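Local coordinates for protein synthesis inhibitor I (Hordeum vulgare, PDB 4FBC), which is a plant ribosome-inactivating protein, a member of a family of inhibitors of protein synthesis, at residues A[78-83]-A[168-173]; A[29-34]-A[67-72]. The protein carries 3 engineered substitutions. All blocks are in the same frame, centred on the assembly; numbering follows the deposited sequence.

Interaction 1 (A[78-83]-A[168-173])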
loop_
_atom_site.group_PDB
_atom_site.type_symbol
_atom_site.label_atom_id
_atom_site.label_comp_id
_atom_site.label_asym_id
_atom_site.label_seq_id
_atom_site.Cartn_x
_atom_site.Cartn_y
_atom_site.Cartn_z
ATOM N N LEU A 78 -14.924 3.471 -6.822
ATOM C CA LEU A 78 -13.699 3.673 -7.588
ATOM C C LEU A 78 -12.823 2.448 -7.391
ATOM O O LEU A 78 -12.533 2.068 -6.253
ATOM C CB LEU A 78 -12.959 4.919 -7.098
ATOM C CG LEU A 78 -11.515 5.080 -7.580
ATOM C CD1 LEU A 78 -11.469 5.383 -9.075
ATOM C CD2 LEU A 78 -10.792 6.163 -6.792
ATOM N N THR A 79 -12.412 1.810 -8.486
ATOM C CA THR A 79 -11.618 0.585 -8.374
ATOM C C THR A 79 -10.146 0.906 -8.581
ATOM O O THR A 79 -9.778 1.585 -9.548
ATOM C CB THR A 79 -12.069 -0.510 -9.362
ATOM O OG1 THR A 79 -13.467 -0.766 -9.194
ATOM C CG2 THR A 79 -11.302 -1.817 -9.121
ATOM N N LEU A 80 -9.320 0.440 -7.652
ATOM C CA LEU A 80 -7.873 0.601 -7.737
ATOM C C LEU A 80 -7.246 -0.742 -8.077
ATOM O O LEU A 80 -7.620 -1.761 -7.500
ATOM C CB LEU A 80 -7.321 1.063 -6.388
ATOM C CG LEU A 80 -7.986 2.283 -5.764
ATOM C CD1 LEU A 80 -7.268 2.673 -4.470
ATOM C CD2 LEU A 80 -7.980 3.438 -6.746
ATOM N N ALA A 81 -6.278 -0.743 -8.992
ATOM C CA ALA A 81 -5.518 -1.945 -9.303
ATOM C C ALA A 81 -4.149 -1.865 -8.636
ATOM O O ALA A 81 -3.353 -0.968 -8.927
ATOM C CB ALA A 81 -5.367 -2.103 -10.814
ATOM N N ILE A 82 -3.878 -2.807 -7.738
ATOM C CA ILE A 82 -2.670 -2.771 -6.919
ATOM C C ILE A 82 -1.938 -4.110 -7.011
ATOM O O ILE A 82 -2.562 -5.167 -6.985
ATOM C CB ILE A 82 -3.031 -2.465 -5.436
ATOM C CG1 ILE A 82 -3.802 -1.143 -5.331
ATOM C CG2 ILE A 82 -1.780 -2.414 -4.579
ATOM C CD1 ILE A 82 -4.442 -0.895 -3.939
ATOM N N ARG A 83 -0.615 -4.076 -7.126
ATOM C CA ARG A 83 0.157 -5.315 -7.214
ATOM C C ARG A 83 0.092 -6.079 -5.894
ATOM O O ARG A 83 0.177 -5.475 -4.826
ATOM C CB ARG A 83 1.610 -5.012 -7.587
ATOM C CG ARG A 83 1.761 -4.548 -9.029
ATOM C CD ARG A 83 3.198 -4.184 -9.374
ATOM N NE ARG A 83 4.128 -5.273 -9.092
ATOM C CZ ARG A 83 5.397 -5.302 -9.491
ATOM N NH1 ARG A 83 5.891 -4.290 -10.188
ATOM N NH2 ARG A 83 6.164 -6.345 -9.192
ATOM N N THR A 168 -2.079 10.745 -4.329
ATOM C CA THR A 168 -1.213 10.790 -3.154
ATOM C C THR A 168 -2.023 10.448 -1.903
ATOM O O THR A 168 -1.583 9.666 -1.040
ATOM C CB THR A 168 -0.575 12.181 -2.975
ATOM O OG1 THR A 168 0.144 12.534 -4.163
ATOM C CG2 THR A 168 0.379 12.189 -1.798
ATOM N N THR A 169 -3.218 11.028 -1.834
ATOM C CA THR A 169 -4.134 10.810 -0.712
ATOM C C THR A 169 -4.469 9.326 -0.583
ATOM O O THR A 169 -4.402 8.754 0.513
ATOM C CB THR A 169 -5.437 11.611 -0.899
ATOM O OG1 THR A 169 -5.130 13.014 -0.955
ATOM C CG2 THR A 169 -6.393 11.348 0.275
ATOM N N LEU A 170 -4.811 8.691 -1.700
ATOM C CA LEU A 170 -5.156 7.277 -1.667
ATOM C C LEU A 170 -3.964 6.374 -1.368
ATOM O O LEU A 170 -4.107 5.368 -0.678
ATOM C CB LEU A 170 -5.845 6.850 -2.963
ATOM C CG LEU A 170 -7.128 7.596 -3.308
ATOM C CD1 LEU A 170 -7.813 6.949 -4.497
ATOM C CD2 LEU A 170 -8.072 7.636 -2.095
ATOM N N LEU A 171 -2.794 6.717 -1.901
ATOM C CA LEU A 171 -1.594 5.935 -1.634
ATOM C C LEU A 171 -1.350 5.861 -0.135
ATOM O O LEU A 171 -1.047 4.792 0.409
ATOM C CB LEU A 171 -0.386 6.565 -2.330
ATOM C CG LEU A 171 -0.220 6.101 -3.768
ATOM C CD1 LEU A 171 0.905 6.871 -4.425
ATOM C CD2 LEU A 171 0.063 4.621 -3.807
ATOM N N LEU A 172 -1.511 7.000 0.531
ATOM C CA LEU A 172 -1.292 7.071 1.963
ATOM C C LEU A 172 -2.381 6.345 2.744
ATOM O O LEU A 172 -2.081 5.588 3.666
ATOM C CB LEU A 172 -1.159 8.526 2.411
ATOM C CG LEU A 172 0.195 9.149 2.070
ATOM C CD1 LEU A 172 0.077 10.663 2.055
ATOM C CD2 LEU A 172 1.250 8.703 3.079
ATOM N N MET A 173 -3.638 6.538 2.350
ATOM C CA MET A 173 -4.753 6.018 3.149
ATOM C C MET A 173 -5.104 4.563 2.854
ATOM O O MET A 173 -5.818 3.914 3.634
ATOM C CB MET A 173 -5.970 6.934 3.001
ATOM C CG MET A 173 -5.694 8.339 3.550
ATOM S SD MET A 173 -7.138 9.415 3.484
ATOM C CE MET A 173 -8.017 8.902 4.976
#
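Leu170 of the helix meets Leu78 and Leu80 of the strand through methyl groups alone, a small worked example of how a helix can be seated on a sheet. Its side chain can be followed outward from the helix. CB already heads for the strand but comes no nearer than 4.7 Å to Leu80 CD1. CG of Leu170, 5.1 Å from Leu80 CD1, lies farther still, and the reach is completed only by the CD1 branch. With CG anti to the carbonyl carbon (chi1 -59°) and the next bond extended, CD1 of Leu170 is carried forward to 3.8 Å from Leu78 CD2, the two side chains approaching tip to tip. The same methyl lies 4.2 Å from Leu80 CD2 and 4.3 Å from Leu80 CD1, where the side chains pass at a slant. The CD2 branch makes no contact with the strand. Within the strand, Leu78 CD2 and Leu80 CD2 are themselves 3.9 Å apart, which makes the three methyls a nearly equilateral triangle. Leu78 and Leu80 lie two positions apart and face the helix; Thr79, between them, turns to the other side of the sheet. No hydrogen bond spans this buried, wholly apolar contact. It is alpha/beta packing in the core of the ribosome-inactivating fold: the next helix residue, Leu171, lines the adenosine monophosphate pocket and touches helix 119-123, while Leu170 also packs on Leu139, Ala142 and Leu146 of helix 136-147, and strand 78-83 runs between strands 64-70 and 89-93.

Interaction 2 (A[29-34]-A[67-72])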
loop_
_atom_site.group_PDB
_atom_site.type_symbol
_atom_site.label_atom_id
_atom_site.label_comp_id
_atom_site.label_asym_id
_atom_site.label_seq_id
_atom_site.Cartn_x
_atom_site.Cartn_y
_atom_site.Cartn_z
ATOM N N ALA A 29 -10.249 -0.138 10.060
ATOM C CA ALA A 29 -9.209 -1.014 10.597
ATOM C C ALA A 29 -9.408 -2.446 10.114
ATOM O O ALA A 29 -8.448 -3.132 9.760
ATOM C CB ALA A 29 -9.200 -0.958 12.123
ATOM N N THR A 30 -10.660 -2.895 10.109
ATOM C CA THR A 30 -11.005 -4.234 9.636
ATOM C C THR A 30 -10.644 -4.393 8.153
ATOM O O THR A 30 -10.084 -5.416 7.740
ATOM C CB THR A 30 -12.506 -4.508 9.834
ATOM O OG1 THR A 30 -12.786 -4.550 11.237
ATOM C CG2 THR A 30 -12.911 -5.826 9.210
ATOM N N PHE A 31 -10.962 -3.365 7.378
ATOM C CA PHE A 31 -10.648 -3.308 5.937
ATOM C C PHE A 31 -9.137 -3.435 5.684
ATOM O O PHE A 31 -8.700 -4.284 4.900
ATOM C CB PHE A 31 -11.264 -2.015 5.370
ATOM C CG PHE A 31 -10.636 -1.501 4.095
ATOM C CD1 PHE A 31 -10.874 -2.120 2.872
ATOM C CD2 PHE A 31 -9.860 -0.350 4.122
ATOM C CE1 PHE A 31 -10.301 -1.611 1.694
ATOM C CE2 PHE A 31 -9.288 0.167 2.952
ATOM C CZ PHE A 31 -9.515 -0.461 1.748
ATOM N N ILE A 32 -8.343 -2.620 6.371
ATOM C CA ILE A 32 -6.879 -2.689 6.244
ATOM C C ILE A 32 -6.321 -4.042 6.681
ATOM O O ILE A 32 -5.486 -4.632 5.988
ATOM C CB ILE A 32 -6.181 -1.549 7.017
ATOM C CG1 ILE A 32 -6.535 -0.183 6.408
ATOM C CG2 ILE A 32 -4.636 -1.764 7.068
ATOM C CD1 ILE A 32 -6.164 -0.045 4.901
ATOM N N ALA A 33 -6.773 -4.550 7.826
ATOM C CA ALA A 33 -6.280 -5.839 8.300
ATOM C C ALA A 33 -6.587 -6.980 7.326
ATOM O O ALA A 33 -5.809 -7.932 7.193
ATOM C CB ALA A 33 -6.848 -6.147 9.695
ATOM N N GLY A 34 -7.716 -6.877 6.642
ATOM C CA GLY A 34 -8.153 -7.923 5.730
ATOM C C GLY A 34 -7.277 -7.942 4.491
ATOM O O GLY A 34 -6.979 -9.017 3.962
ATOM N N VAL A 67 -8.891 -2.734 -4.877
ATOM C CA VAL A 67 -9.534 -2.049 -3.767
ATOM C C VAL A 67 -10.667 -1.226 -4.350
ATOM O O VAL A 67 -10.474 -0.480 -5.320
ATOM C CB VAL A 67 -8.549 -1.165 -2.993
ATOM C CG1 VAL A 67 -9.297 -0.186 -2.078
ATOM C CG2 VAL A 67 -7.601 -2.036 -2.181
ATOM N N VAL A 68 -11.856 -1.378 -3.784
ATOM C CA VAL A 68 -12.995 -0.574 -4.213
ATOM C C VAL A 68 -13.383 0.408 -3.119
ATOM O O VAL A 68 -13.667 0.005 -1.986
ATOM C CB VAL A 68 -14.194 -1.453 -4.581
ATOM C CG1 VAL A 68 -15.405 -0.590 -4.877
ATOM C CG2 VAL A 68 -13.848 -2.316 -5.788
ATOM N N LEU A 69 -13.382 1.692 -3.462
ATOM C CA LEU A 69 -13.696 2.754 -2.521
ATOM C C LEU A 69 -15.024 3.385 -2.919
ATOM O O LEU A 69 -15.152 3.946 -4.007
ATOM C CB LEU A 69 -12.586 3.808 -2.500
ATOM C CG LEU A 69 -11.205 3.306 -2.075
ATOM C CD1 LEU A 69 -10.162 4.415 -2.170
ATOM C CD2 LEU A 69 -11.251 2.728 -0.656
ATOM N N LYS A 70 -16.011 3.296 -2.030
ATOM C CA LYS A 70 -17.369 3.739 -2.335
ATOM C C LYS A 70 -17.746 5.008 -1.570
ATOM O O LYS A 70 -17.462 5.129 -0.383
ATOM C CB LYS A 70 -18.356 2.612 -2.005
ATOM C CG LYS A 70 -18.088 1.330 -2.785
ATOM C CD LYS A 70 -18.878 0.142 -2.249
ATOM C CE LYS A 70 -20.371 0.403 -2.272
ATOM N NZ LYS A 70 -21.151 -0.853 -2.090
ATOM N N ALA A 71 -18.399 5.949 -2.250
ATOM C CA ALA A 71 -18.868 7.168 -1.597
ATOM C C ALA A 71 -19.945 6.853 -0.563
ATOM O O ALA A 71 -20.163 7.626 0.374
ATOM C CB ALA A 71 -19.399 8.150 -2.624
ATOM N N SER A 72 -20.612 5.714 -0.747
ATOM C CA SER A 72 -21.729 5.297 0.096
ATOM C C SER A 72 -22.017 3.811 -0.146
ATOM O O SER A 72 -21.559 3.252 -1.146
ATOM C CB SER A 72 -22.972 6.129 -0.231
ATOM O OG SER A 72 -23.742 5.500 -1.243
#
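The ring of Phe31 presents its edge to Val67, whose CG1 lies near the ring plane, 3.8 Å from Phe31 CZ and 4.2 Å from Phe31 CE1. Leu69 comes in obliquely, its CD2 reaching to 4.4 Å from Phe31 CZ. An aromatic neighbour is Phe19 of strand 16-20, whose ring meets that of Phe31 with the planes about 25° apart; Ala17 of the same strand also touches Phe31. The reach of the phenylalanine follows from its first torsion: CG swings away from the backbone N to lie beside the carbonyl carbon (chi1 157°), and the ring leaves the helix heading for the sheet.

Here helix 25-39 packs on the sheet of the ribosome-inactivating fold near its first edge, with strand 16-20 outermost and strand 64-70 next to it, so that one aromatic side chain spans two adjacent strands.

Val67 crosses Phe31 at about a right angle and offers one branch, CG1. Leu69 does not start out aimed at the helix, but its end bends closer, and its CD2 settles 3.8 Å from CG1 of Val67. Phe31 CZ thus meets two touching methyls, one at the ring edge and one oblique, from alternate strand residues. All three residues are buried and no hydrogen bond joins the segments; on the helix 157-179 side, Val67 touches Val174 and Leu69 touches Leu170.

In the fold
Interactions 1 and 2 have centres about 11 Å apart and come in series along the chain, interaction 2 closing before interaction 1 opens. Each seats a different helix, 157-179 or 25-39, on one of two neighbouring antiparallel strands of the six-stranded mixed sheet. Those strands, 64-70 and 78-83, follow each other in sequence and are stitched together by probable hydrogen bonds, Leu80 N to Val67 O at 2.8 Å and Leu78 N to Leu69 O at 2.9 Å; Ile82 CD1 and Val67 CG2 also pack at 3.8 Å. Helix 157-179 is common to both, since its Leu170 and Val174 also touch the strand of interaction 2, consistent with a shared apolar core within the ribosome-inactivating fold.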